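Local atomic coordinates of beta-galactosidase (Streptococcus pneumoniae, PDB entry 4CU9), a protein that hydrolyses terminal beta-galactosides as a multidomain pneumococcal enzyme, represented here by its calcium-containing carbohydrate-binding module, which probably helps attach it to glycans. Residues A[135-139]-A[150-156]; A[31-35]-A[47-51]; A[92-96]-A[168-174]. Residues are numbered along the deposited sequence.

How the contacts relate
All three contacts belong to one galactose-binding-like beta domain and reach the same sheet. Contacts 2 and 3 are neighbours, with centres about 14 Å apart: strand 49-50 pairs with strand 173-182, and Asn51 OD1 lies 2.8 Å from Val174 N, a probable hydrogen bond. Contact 1 sits farther off, its centre about 26 Å from that of contact 2, on the opposite side of the chain's centre, and about 23 Å from that of contact 3, within whose chain loop it is nested. The calcium ion, held by Tyr37, Asp40, Asp42, Ile177 and Glu178, lies nearer contact 2: about 7 Å from the Arg48 side chain, against about 13 Å from that of Val174.

Contact 1 (A[135-139]-A[150-156]); sequences VPYRA and NVTFKAV
Val135 packs against the Phe153 side chain, CG1 to CD2 at 3.8 Å, and its CG2 reaches Val156 CG1 at 4.5 Å. From here the two backbones run antiparallel, their end-to-end directions 162° apart, with 150-156 strand throughout and Arg138 and Ala139 paired to it. The register sets Tyr137 beside Phe153, Arg138 beside Thr152 and Ala139 beside Val151. Arg138 and Thr152 form the hydrogen-bonded pair: Arg138 N donates to Thr152 O and Thr152 N to Arg138 O, both at 2.9 Å. Ala139 and Val151 follow as a non-hydrogen-bonded pair, CA to CA 4.3 Å, with Ala139 CB 4.0 Å from Val151 CG2. Toward Val135 the direct ladder gives way to water 1, which donates to Pro136 O (2.5 Å) and accepts from Lys154 N (3.0 Å). Tyr137, chi1 p, brings CB to 3.7 Å from Val151 CG1; its hydroxyl bonds to Leu98 O and its ring meets Trp163 edge-to-face. Phe153, also p, starts toward 135-139 and extends its ring to Val79, Ala82 and Leu100, still touching Val135. On the exposed face Arg138 CB comes within 3.8 Å of Thr152 OG1. Consecutive strands 132-139 and 149-158 thus pair as an antiparallel beta hairpin, the first also pairing with 97-103 and the second with 73-86, within the sheet of a galactose-binding-like beta domain.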
ATOM      1  N   VAL A 135     -11.856   7.201  -1.752  1.00 12.74           N
ATOM      2  CA  VAL A 135     -11.877   8.326  -0.810  1.00 12.75           C
ATOM      3  C   VAL A 135     -11.231   9.527  -1.522  1.00 13.54           C
ATOM      4  O   VAL A 135     -10.064   9.461  -1.905  1.00 12.21           O
ATOM      5  CB  VAL A 135     -11.176   7.949   0.513  1.00 12.03           C
ATOM      6  CG1 VAL A 135     -11.016   9.146   1.441  1.00 12.39           C
ATOM      7  CG2 VAL A 135     -11.928   6.826   1.231  1.00 12.41           C
ATOM      8  N   PRO A 136     -12.000  10.627  -1.748  1.00 14.07           N
ATOM      9  CA  PRO A 136     -11.345  11.773  -2.378  1.00 13.98           C
ATOM     10  C   PRO A 136     -10.297  12.372  -1.444  1.00 13.70           C
ATOM     11  O   PRO A 136     -10.469  12.368  -0.231  1.00 14.50           O
ATOM     12  CB  PRO A 136     -12.516  12.770  -2.637  1.00 14.44           C
ATOM     13  CG  PRO A 136     -13.761  11.996  -2.449  1.00 15.09           C
ATOM     14  CD  PRO A 136     -13.431  10.901  -1.473  1.00 14.55           C
ATOM     15  N   TYR A 137      -9.198  12.876  -1.988  1.00 13.63           N
ATOM     16  CA  TYR A 137      -8.098  13.335  -1.146  1.00 12.99           C
ATOM     17  C   TYR A 137      -7.412  14.556  -1.789  1.00 14.51           C
ATOM     18  O   TYR A 137      -7.621  14.848  -2.994  1.00 13.98           O
ATOM     19  CB  TYR A 137      -7.101  12.147  -0.903  1.00 13.07           C
ATOM     20  CG  TYR A 137      -6.332  11.732  -2.124  1.00 12.77           C
ATOM     21  CD1 TYR A 137      -5.153  12.351  -2.459  1.00 13.35           C
ATOM     22  CD2 TYR A 137      -6.815  10.757  -2.981  1.00 13.44           C
ATOM     23  CE1 TYR A 137      -4.449  11.998  -3.591  1.00 13.72           C
ATOM     24  CE2 TYR A 137      -6.135  10.401  -4.125  1.00 13.72           C
ATOM     25  CZ  TYR A 137      -4.953  11.027  -4.425  1.00 13.75           C
ATOM     26  OH  TYR A 137      -4.273  10.670  -5.557  1.00 15.17           O
ATOM     27  N   ARG A 138      -6.624  15.263  -0.988  1.00 14.66           N
ATOM     28  CA  ARG A 138      -5.718  16.293  -1.488  1.00 16.67           C
ATOM     29  C   ARG A 138      -4.287  15.961  -1.082  1.00 16.11           C
ATOM     30  O   ARG A 138      -4.060  15.620   0.062  1.00 17.66           O
ATOM     31  CB  ARG A 138      -6.115  17.645  -0.911  1.00 18.13           C
ATOM     32  CG  ARG A 138      -7.525  18.091  -1.274  1.00 19.99           C
ATOM     33  CD  ARG A 138      -7.676  18.363  -2.777  1.00 23.73           C
ATOM     34  NE  ARG A 138      -9.022  18.855  -3.078  1.00 26.49           N
ATOM     35  CZ  ARG A 138      -9.583  18.889  -4.286  1.00 30.48           C
ATOM     36  NH1 ARG A 138      -8.924  18.469  -5.363  1.00 30.88           N
ATOM     37  NH2 ARG A 138     -10.822  19.369  -4.417  1.00 32.99           N
ATOM     38  N   ALA A 139      -3.338  16.042  -2.016  1.00 16.28           N
ATOM     39  CA  ALA A 139      -1.909  15.852  -1.705  1.00 14.91           C
ATOM     40  C   ALA A 139      -1.201  17.237  -1.727  1.00 15.46           C
ATOM     41  O   ALA A 139      -1.606  18.141  -2.486  1.00 15.16           O
ATOM     42  CB  ALA A 139      -1.262  14.901  -2.680  1.00 15.03           C
ATOM     43  N   ASN A 150       2.279  14.457   1.724  1.00 14.78           N
ATOM     44  CA  ASN A 150       1.278  14.489   2.759  1.00 14.69           C
ATOM     45  C   ASN A 150      -0.084  14.636   2.090  1.00 14.23           C
ATOM     46  O   ASN A 150      -0.228  15.397   1.136  1.00 13.93           O
ATOM     47  CB  ASN A 150       1.526  15.605   3.786  1.00 16.38           C
ATOM     48  CG  ASN A 150       2.856  15.462   4.513  1.00 17.97           C
ATOM     49  OD1 ASN A 150       2.972  14.719   5.490  1.00 20.35           O
ATOM     50  ND2 ASN A 150       3.873  16.183   4.037  1.00 19.05           N
ATOM     51  N   VAL A 151      -1.051  13.886   2.600  1.00 13.45           N
ATOM     52  CA  VAL A 151      -2.387  13.788   2.036  1.00 13.30           C
ATOM     53  C   VAL A 151      -3.432  14.011   3.112  1.00 13.64           C
ATOM     54  O   VAL A 151      -3.276  13.541   4.223  1.00 14.00           O
ATOM     55  CB  VAL A 151      -2.594  12.372   1.434  1.00 13.23           C
ATOM     56  CG1 VAL A 151      -4.063  12.057   1.160  1.00 13.52           C
ATOM     57  CG2 VAL A 151      -1.735  12.123   0.205  1.00 13.83           C
ATOM     58  N   THR A 152      -4.502  14.747   2.772  1.00 13.91           N
ATOM     59  CA  THR A 152      -5.652  14.886   3.641  1.00 14.63           C
ATOM     60  C   THR A 152      -6.913  14.403   2.954  1.00 13.83           C
ATOM     61  O   THR A 152      -7.050  14.402   1.722  1.00 13.67           O
ATOM     62  CB  THR A 152      -5.881  16.358   4.062  1.00 15.28           C
ATOM     63  OG1 THR A 152      -5.908  17.169   2.886  1.00 15.93           O
ATOM     64  CG2 THR A 152      -4.787  16.837   4.907  1.00 15.94           C
ATOM     65  N   PHE A 153      -7.854  13.982   3.771  1.00 14.12           N
ATOM     66  CA  PHE A 153      -9.156  13.610   3.314  1.00 13.78           C
ATOM     67  C   PHE A 153     -10.181  13.799   4.424  1.00 15.04           C
ATOM     68  O   PHE A 153      -9.824  13.975   5.576  1.00 15.14           O
ATOM     69  CB  PHE A 153      -9.164  12.185   2.733  1.00 12.87           C
ATOM     70  CG  PHE A 153      -8.382  11.162   3.547  1.00 12.12           C
ATOM     71  CD1 PHE A 153      -7.009  11.076   3.440  1.00 12.34           C
ATOM     72  CD2 PHE A 153      -9.037  10.326   4.434  1.00 12.13           C
ATOM     73  CE1 PHE A 153      -6.298  10.142   4.186  1.00 11.94           C
ATOM     74  CE2 PHE A 153      -8.350   9.378   5.177  1.00 11.95           C
ATOM     75  CZ  PHE A 153      -6.974   9.300   5.067  1.00 11.87           C
ATOM     76  N   LYS A 154     -11.459  13.767   4.071  1.00 16.86           N
ATOM     77  CA  LYS A 154     -12.506  13.782   5.082  1.00 19.14           C
ATOM     78  C   LYS A 154     -12.407  12.482   5.913  1.00 18.33           C
ATOM     79  O   LYS A 154     -12.176  11.392   5.380  1.00 17.88           O
ATOM     80  CB  LYS A 154     -13.877  13.960   4.432  1.00 21.78           C
ATOM     81  CG  LYS A 154     -15.035  13.877   5.410  1.00 24.87           C
ATOM     82  CD  LYS A 154     -16.336  14.365   4.783  1.00 27.64           C
ATOM     83  CE  LYS A 154     -17.458  14.269   5.806  1.00 30.09           C
ATOM     84  NZ  LYS A 154     -18.587  15.183   5.503  1.00 31.16           N
ATOM     85  N   ALA A 155     -12.553  12.626   7.228  1.00 16.75           N
ATOM     86  CA  ALA A 155     -12.378  11.524   8.144  1.00 16.76           C
ATOM     87  C   ALA A 155     -13.299  10.343   7.827  1.00 16.41           C
ATOM     88  O   ALA A 155     -14.481  10.520   7.550  1.00 16.10           O
ATOM     89  CB  ALA A 155     -12.585  11.997   9.573  1.00 17.44           C
ATOM     90  N   VAL A 156     -12.726   9.146   7.826  1.00 15.82           N
ATOM     91  CA  VAL A 156     -13.460   7.918   7.629  1.00 16.60           C
ATOM     92  C   VAL A 156     -13.027   6.922   8.696  1.00 17.09           C
ATOM     93  O   VAL A 156     -11.921   7.003   9.260  1.00 17.88           O
ATOM     94  CB  VAL A 156     -13.212   7.293   6.222  1.00 16.05           C
ATOM     95  CG1 VAL A 156     -13.722   8.212   5.098  1.00 16.40           C
ATOM     96  CG2 VAL A 156     -11.745   7.009   5.991  1.00 16.05           C
TER
HETATM   97  O   HOH W   1     -12.380  12.862   1.348  1.00 19.81           O

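Contact 2 (A[31-35]-A[47-51]); sequences SHDRV and RRWTN
Arg34 N donates to Arg48 O at 3.1 Å, the one direct hydrogen bond between 31-35 and 47-51. Beside it Asp33 CA makes a CA-H...O contact to the same Arg48 O at 3.2 Å. Asp33 OD1 and Arg48 NE form a long salt bridge of 3.7 Å; the oxygen lies well out of the guanidinium plane, so the direct link is one of charge only, and water 3 bridges the two groups, donating to Asp33 OD2 (3.0 Å) and accepting from Arg48 NH2 (3.3 Å). Asn25 ND2 also bonds to Asp33 OD2, and Arg48 NH1 to Glu45 O. Water 2 accepts from Arg48 N (2.8 Å) and can donate to His32 O (3.1 Å), one of several acceptors around it. Segment 31-35 is irregular, opening with an ST turn in which Ser31 OG accepts from Asp33 N (3.2 Å). Arg34, m at chi1 and chi2, folds back so that NH1 donates to Asp33 O (2.7 Å) and Ser31 O (3.1 Å). The contact joins a long loop of this galactose-binding-like domain, close to its calcium site, to Arg48, just before short strand 49-50, and to Trp49 and Thr50 within it. Asp33 OD2 approaches Thr50 CG2 to 2.9 Å. Val35 CB packs 3.7 Å from Trp49 CD1; the indole, chi1 t, is buried against Ala21, Val62, Ala64 and Met176, and its NE1 bonds Thr24 OG1.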
ATOM      1  N   SER A  31      15.882 -11.093  -4.089  1.00 18.33           N
ATOM      2  CA  SER A  31      15.231  -9.788  -3.854  1.00 18.03           C
ATOM      3  C   SER A  31      15.248  -9.402  -2.395  1.00 17.17           C
ATOM      4  O   SER A  31      15.066 -10.232  -1.557  1.00 16.71           O
ATOM      5  CB  SER A  31      13.782  -9.768  -4.308  1.00 18.23           C
ATOM      6  OG  SER A  31      13.305  -8.439  -4.084  1.00 18.81           O
ATOM      7  N   HIS A  32      15.449  -8.119  -2.125  1.00 17.77           N
ATOM      8  CA  HIS A  32      15.337  -7.549  -0.797  1.00 19.22           C
ATOM      9  C   HIS A  32      14.092  -6.674  -0.567  1.00 17.81           C
ATOM     10  O   HIS A  32      13.990  -6.039   0.467  1.00 17.49           O
ATOM     11  CB  HIS A  32      16.590  -6.729  -0.534  1.00 23.91           C
ATOM     12  CG  HIS A  32      17.841  -7.539  -0.642  1.00 30.30           C
ATOM     13  ND1 HIS A  32      18.162  -8.514   0.278  1.00 36.14           N
ATOM     14  CD2 HIS A  32      18.808  -7.575  -1.589  1.00 33.96           C
ATOM     15  CE1 HIS A  32      19.292  -9.102  -0.083  1.00 36.72           C
ATOM     16  NE2 HIS A  32      19.705  -8.547  -1.211  1.00 37.24           N
ATOM     17  N   ASP A  33      13.142  -6.655  -1.488  1.00 15.05           N
ATOM     18  CA  ASP A  33      11.937  -5.830  -1.293  1.00 14.43           C
ATOM     19  C   ASP A  33      10.993  -6.566  -0.359  1.00 13.55           C
ATOM     20  O   ASP A  33      10.871  -7.791  -0.436  1.00 13.07           O
ATOM     21  CB  ASP A  33      11.228  -5.558  -2.616  1.00 15.48           C
ATOM     22  CG  ASP A  33      12.119  -4.901  -3.652  1.00 16.09           C
ATOM     23  OD1 ASP A  33      13.084  -4.186  -3.290  1.00 15.87           O
ATOM     24  OD2 ASP A  33      11.770  -5.041  -4.830  1.00 16.39           O
ATOM     25  N   ARG A  34      10.346  -5.835   0.536  1.00 11.98           N
ATOM     26  CA  ARG A  34       9.445  -6.425   1.520  1.00 12.31           C
ATOM     27  C   ARG A  34       8.305  -5.454   1.783  1.00 11.57           C
ATOM     28  O   ARG A  34       8.526  -4.250   1.944  1.00 10.25           O
ATOM     29  CB  ARG A  34      10.159  -6.686   2.864  1.00 13.91           C
ATOM     30  CG  ARG A  34      11.346  -7.646   2.839  1.00 15.51           C
ATOM     31  CD  ARG A  34      10.935  -9.067   2.446  1.00 18.05           C
ATOM     32  NE  ARG A  34      12.100  -9.991   2.406  1.00 21.24           N
ATOM     33  CZ  ARG A  34      12.803 -10.329   1.320  1.00 23.12           C
ATOM     34  NH1 ARG A  34      12.502  -9.871   0.088  1.00 21.75           N
ATOM     35  NH2 ARG A  34      13.820 -11.179   1.460  1.00 24.72           N
ATOM     36  N   VAL A  35       7.089  -5.978   1.850  1.00 10.89           N
ATOM     37  CA  VAL A  35       5.929  -5.132   2.119  1.00 10.88           C
ATOM     38  C   VAL A  35       5.977  -4.595   3.561  1.00 10.73           C
ATOM     39  O   VAL A  35       5.475  -3.525   3.863  1.00 10.17           O
ATOM     40  CB  VAL A  35       4.619  -5.872   1.870  1.00 10.55           C
ATOM     41  CG1 VAL A  35       4.337  -6.890   2.982  1.00 10.57           C
ATOM     42  CG2 VAL A  35       3.480  -4.902   1.750  1.00 10.58           C
ATOM     43  N   ARG A  47      15.438  -0.081   1.910  1.00 21.93           N
ATOM     44  CA  ARG A  47      14.371  -0.885   2.485  1.00 19.55           C
ATOM     45  C   ARG A  47      13.052  -0.439   1.876  1.00 18.66           C
ATOM     46  O   ARG A  47      12.368   0.435   2.403  1.00 17.89           O
ATOM     47  CB  ARG A  47      14.338  -0.732   3.993  1.00 20.76           C
ATOM     48  CG  ARG A  47      15.562  -1.297   4.712  1.00 23.21           C
ATOM     49  CD  ARG A  47      15.596  -0.875   6.171  1.00 24.28           C
ATOM     50  NE  ARG A  47      14.396  -1.294   6.934  1.00 26.57           N
ATOM     51  CZ  ARG A  47      14.280  -2.454   7.595  1.00 29.06           C
ATOM     52  NH1 ARG A  47      15.270  -3.340   7.590  1.00 30.48           N
ATOM     53  NH2 ARG A  47      13.171  -2.731   8.278  1.00 32.56           N
ATOM     54  N   ARG A  48      12.691  -1.033   0.754  1.00 16.70           N
ATOM     55  CA  ARG A  48      11.478  -0.616   0.059  1.00 15.95           C
ATOM     56  C   ARG A  48      10.576  -1.802  -0.264  1.00 13.89           C
ATOM     57  O   ARG A  48      11.012  -2.952  -0.273  1.00 12.92           O
ATOM     58  CB  ARG A  48      11.841   0.128  -1.212  1.00 18.40           C
ATOM     59  CG  ARG A  48      12.661  -0.724  -2.153  1.00 20.05           C
ATOM     60  CD  ARG A  48      13.539   0.101  -3.028  1.00 22.54           C
ATOM     61  NE  ARG A  48      14.283  -0.781  -3.929  1.00 23.81           N
ATOM     62  CZ  ARG A  48      15.609  -0.899  -3.968  1.00 23.59           C
ATOM     63  NH1 ARG A  48      16.393  -0.187  -3.186  1.00 22.78           N
ATOM     64  NH2 ARG A  48      16.152  -1.732  -4.828  1.00 26.65           N
ATOM     65  N   TRP A  49       9.303  -1.501  -0.440  1.00 11.38           N
ATOM     66  CA  TRP A  49       8.379  -2.398  -1.066  1.00 10.30           C
ATOM     67  C   TRP A  49       8.342  -2.048  -2.548  1.00 10.24           C
ATOM     68  O   TRP A  49       8.317  -0.887  -2.936  1.00 10.15           O
ATOM     69  CB  TRP A  49       6.978  -2.256  -0.460  1.00 10.22           C
ATOM     70  CG  TRP A  49       5.961  -2.935  -1.305  1.00 10.05           C
ATOM     71  CD1 TRP A  49       5.653  -4.256  -1.302  1.00  9.97           C
ATOM     72  CD2 TRP A  49       5.179  -2.341  -2.312  1.00 10.00           C
ATOM     73  NE1 TRP A  49       4.683  -4.517  -2.236  1.00  9.70           N
ATOM     74  CE2 TRP A  49       4.379  -3.354  -2.876  1.00  9.77           C
ATOM     75  CE3 TRP A  49       5.034  -1.024  -2.779  1.00  9.95           C
ATOM     76  CZ2 TRP A  49       3.477  -3.103  -3.893  1.00  9.97           C
ATOM     77  CZ3 TRP A  49       4.144  -0.780  -3.780  1.00 10.40           C
ATOM     78  CH2 TRP A  49       3.381  -1.814  -4.346  1.00  9.87           C
ATOM     79  N   THR A  50       8.245  -3.082  -3.368  1.00 10.43           N
ATOM     80  CA  THR A  50       8.072  -2.908  -4.767  1.00 10.80           C
ATOM     81  C   THR A  50       7.285  -4.106  -5.290  1.00 10.24           C
ATOM     82  O   THR A  50       7.243  -5.171  -4.642  1.00  9.25           O
ATOM     83  CB  THR A  50       9.516  -2.981  -5.299  1.00 12.83           C
ATOM     84  OG1 THR A  50      10.168  -1.694  -5.321  1.00 17.27           O
ATOM     85  CG2 THR A  50       9.684  -3.787  -6.427  1.00 10.33           C
ATOM     86  N   ASN A  51       6.656  -3.938  -6.442  1.00  9.96           N
ATOM     87  CA  ASN A  51       6.048  -5.105  -7.160  1.00 10.39           C
ATOM     88  C   ASN A  51       6.748  -5.316  -8.478  1.00 10.44           C
ATOM     89  O   ASN A  51       6.158  -5.813  -9.432  1.00 10.43           O
ATOM     90  CB  ASN A  51       4.560  -4.880  -7.410  1.00 10.09           C
ATOM     91  CG  ASN A  51       4.315  -3.823  -8.466  1.00 10.52           C
ATOM     92  OD1 ASN A  51       5.052  -2.826  -8.546  1.00  9.47           O
ATOM     93  ND2 ASN A  51       3.283  -4.028  -9.290  1.00 10.44           N
TER
HETATM   94  O   HOH W   2      14.288  -3.064  -0.375  1.00 18.54           O
HETATM   95  O   HOH W   3      13.551  -3.104  -6.295  1.00 25.93           O

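Contact 3 (A[92-96]-A[168-174]); sequences TDAPS and KADKSGV
This contact joins short strand 92-93 and the residues after it to the turn and first residues of strand 173-182, through lysine side chains and a weakly bonded parallel pairing. Asp93 lies beside Val174 (CA to CA 5.1 Å); Asp93 N donates weakly to Gly173 O at 3.3 Å, and Val174 CA makes a CA-H...O contact to Asp93 O at 3.2 Å. Before the strand, a type I turn from Lys168 to Lys171 is closed by Lys171 N to Lys168 O (3.0 Å). Lys168, m at chi1 and extended beyond, sends NZ to Asp93 OD2 in a 2.8 Å salt bridge. Asp93, chi1 t, uses OD1 to accept from Ala94 N (2.6 Å). Lys171, m at chi1 and chi2, donates from NZ to Thr92 O at 3.2 Å. Water 4 fills the space between, accepting from Lys168 N (2.9 Å), with Ala94 O (3.0 Å) and Gly173 O (2.9 Å) both placed to accept from it. Pro95 CD packs 4.0 Å from Val174 CG1, with Met165 touching both side chains. Ser96 CB rests 4.0 Å from Lys168 CG, and Ser96 OG bonds to Glu166 O. Strand 173-182 pairs in parallel with 92-93 but antiparallel with 73-86 and 49-50, which makes the sheet mixed.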
ATOM      1  N   THR A  92      11.550   0.923 -11.274  1.00 12.47           N
ATOM      2  CA  THR A  92      10.429   1.338 -10.449  1.00 12.60           C
ATOM      3  C   THR A  92      10.301   2.843 -10.312  1.00 11.97           C
ATOM      4  O   THR A  92      11.260   3.590 -10.614  1.00 10.81           O
ATOM      5  CB  THR A  92      10.488   0.712  -9.055  1.00 13.46           C
ATOM      6  OG1 THR A  92      11.641   1.164  -8.348  1.00 13.57           O
ATOM      7  CG2 THR A  92      10.466  -0.824  -9.146  1.00 12.93           C
ATOM      8  N   ASP A  93       9.116   3.283  -9.854  1.00 11.44           N
ATOM      9  CA  ASP A  93       8.844   4.682  -9.647  1.00 10.61           C
ATOM     10  C   ASP A  93       7.596   4.854  -8.805  1.00 10.23           C
ATOM     11  O   ASP A  93       6.893   3.866  -8.488  1.00  9.62           O
ATOM     12  CB  ASP A  93       8.663   5.392 -10.997  1.00 11.58           C
ATOM     13  CG  ASP A  93       8.896   6.928 -10.944  1.00 11.13           C
ATOM     14  OD1 ASP A  93       9.065   7.536  -9.877  1.00 10.44           O
ATOM     15  OD2 ASP A  93       8.926   7.519 -12.018  1.00 11.88           O
ATOM     16  N   ALA A  94       7.324   6.120  -8.481  1.00  9.63           N
ATOM     17  CA  ALA A  94       5.999   6.553  -8.065  1.00  9.65           C
ATOM     18  C   ALA A  94       5.008   6.145  -9.168  1.00  9.86           C
ATOM     19  O   ALA A  94       5.395   5.934 -10.313  1.00  9.42           O
ATOM     20  CB  ALA A  94       5.953   8.071  -7.864  1.00  9.88           C
ATOM     21  N   PRO A  95       3.713   6.038  -8.823  1.00  9.39           N
ATOM     22  CA  PRO A  95       2.747   5.613  -9.807  1.00  9.75           C
ATOM     23  C   PRO A  95       2.254   6.789 -10.659  1.00 10.78           C
ATOM     24  O   PRO A  95       2.442   7.952 -10.273  1.00 11.40           O
ATOM     25  CB  PRO A  95       1.586   5.098  -8.949  1.00  9.51           C
ATOM     26  CG  PRO A  95       1.690   5.890  -7.657  1.00  9.25           C
ATOM     27  CD  PRO A  95       3.145   6.107  -7.464  1.00  9.66           C
ATOM     28  N   SER A  96       1.633   6.464 -11.794  1.00 12.08           N
ATOM     29  CA  SER A  96       1.035   7.455 -12.700  1.00 14.37           C
ATOM     30  C   SER A  96      -0.330   7.830 -12.220  1.00 14.22           C
ATOM     31  O   SER A  96      -0.808   8.914 -12.478  1.00 16.46           O
ATOM     32  CB  SER A  96       0.934   6.859 -14.123  1.00 14.69           C
ATOM     33  OG  SER A  96       0.392   5.540 -14.094  1.00 16.40           O
ATOM     34  N   LYS A 168       3.786   3.518 -13.927  1.00 12.14           N
ATOM     35  CA  LYS A 168       4.024   4.254 -15.175  1.00 13.52           C
ATOM     36  C   LYS A 168       4.305   3.306 -16.342  1.00 14.83           C
ATOM     37  O   LYS A 168       4.909   2.236 -16.172  1.00 14.76           O
ATOM     38  CB  LYS A 168       5.182   5.256 -15.028  1.00 13.00           C
ATOM     39  CG  LYS A 168       4.940   6.292 -13.967  1.00 12.69           C
ATOM     40  CD  LYS A 168       6.105   7.266 -13.828  1.00 12.38           C
ATOM     41  CE  LYS A 168       5.754   8.360 -12.818  1.00 11.80           C
ATOM     42  NZ  LYS A 168       6.866   9.305 -12.594  1.00 11.49           N
ATOM     43  N   ALA A 169       3.928   3.748 -17.540  1.00 16.47           N
ATOM     44  CA  ALA A 169       4.083   2.927 -18.757  1.00 17.64           C
ATOM     45  C   ALA A 169       5.547   2.596 -19.063  1.00 18.84           C
ATOM     46  O   ALA A 169       5.831   1.539 -19.604  1.00 21.77           O
ATOM     47  CB  ALA A 169       3.420   3.602 -19.945  1.00 18.08           C
ATOM     48  N   ASP A 170       6.482   3.464 -18.697  1.00 19.17           N
ATOM     49  CA  ASP A 170       7.891   3.199 -18.943  1.00 20.35           C
ATOM     50  C   ASP A 170       8.613   2.570 -17.721  1.00 18.97           C
ATOM     51  O   ASP A 170       9.839   2.597 -17.637  1.00 18.66           O
ATOM     52  CB  ASP A 170       8.604   4.478 -19.455  1.00 22.89           C
ATOM     53  CG  ASP A 170       8.302   5.748 -18.618  1.00 26.14           C
ATOM     54  OD1 ASP A 170       7.623   5.680 -17.563  1.00 23.20           O
ATOM     55  OD2 ASP A 170       8.766   6.853 -19.044  1.00 28.62           O
ATOM     56  N   LYS A 171       7.845   2.005 -16.780  1.00 16.05           N
ATOM     57  CA  LYS A 171       8.391   1.346 -15.614  1.00 14.86           C
ATOM     58  C   LYS A 171       7.792  -0.053 -15.433  1.00 14.23           C
ATOM     59  O   LYS A 171       6.730  -0.356 -15.985  1.00 15.30           O
ATOM     60  CB  LYS A 171       8.088   2.211 -14.377  1.00 15.27           C
ATOM     61  CG  LYS A 171       8.757   3.576 -14.407  1.00 15.91           C
ATOM     62  CD  LYS A 171      10.204   3.435 -14.006  1.00 15.80           C
ATOM     63  CE  LYS A 171      10.992   4.715 -14.193  1.00 16.29           C
ATOM     64  NZ  LYS A 171      12.305   4.538 -13.501  1.00 17.53           N
ATOM     65  N   SER A 172       8.442  -0.875 -14.612  1.00 14.42           N
ATOM     66  CA  SER A 172       8.022  -2.264 -14.384  1.00 14.51           C
ATOM     67  C   SER A 172       7.364  -2.477 -13.020  1.00 13.87           C
ATOM     68  O   SER A 172       7.031  -3.614 -12.646  1.00 14.40           O
ATOM     69  CB  SER A 172       9.218  -3.199 -14.533  1.00 14.96           C
ATOM     70  OG  SER A 172       9.630  -3.278 -15.885  1.00 15.36           O
ATOM     71  N   GLY A 173       7.190  -1.390 -12.264  1.00 12.87           N
ATOM     72  CA  GLY A 173       6.495  -1.480 -11.005  1.00 11.90           C
ATOM     73  C   GLY A 173       6.454  -0.160 -10.264  1.00 11.40           C
ATOM     74  O   GLY A 173       6.976   0.874 -10.722  1.00 10.62           O
ATOM     75  N   VAL A 174       5.792  -0.218  -9.131  1.00 10.68           N
ATOM     76  CA  VAL A 174       5.741   0.898  -8.173  1.00 10.30           C
ATOM     77  C   VAL A 174       6.669   0.562  -7.026  1.00  9.86           C
ATOM     78  O   VAL A 174       6.808  -0.621  -6.630  1.00  9.27           O
ATOM     79  CB  VAL A 174       4.290   1.140  -7.664  1.00 10.27           C
ATOM     80  CG1 VAL A 174       4.197   2.309  -6.651  1.00 10.07           C
ATOM     81  CG2 VAL A 174       3.360   1.385  -8.833  1.00 10.00           C
TER
HETATM   82  O   HOH W   4       5.728   3.349 -11.718  1.00 13.92           O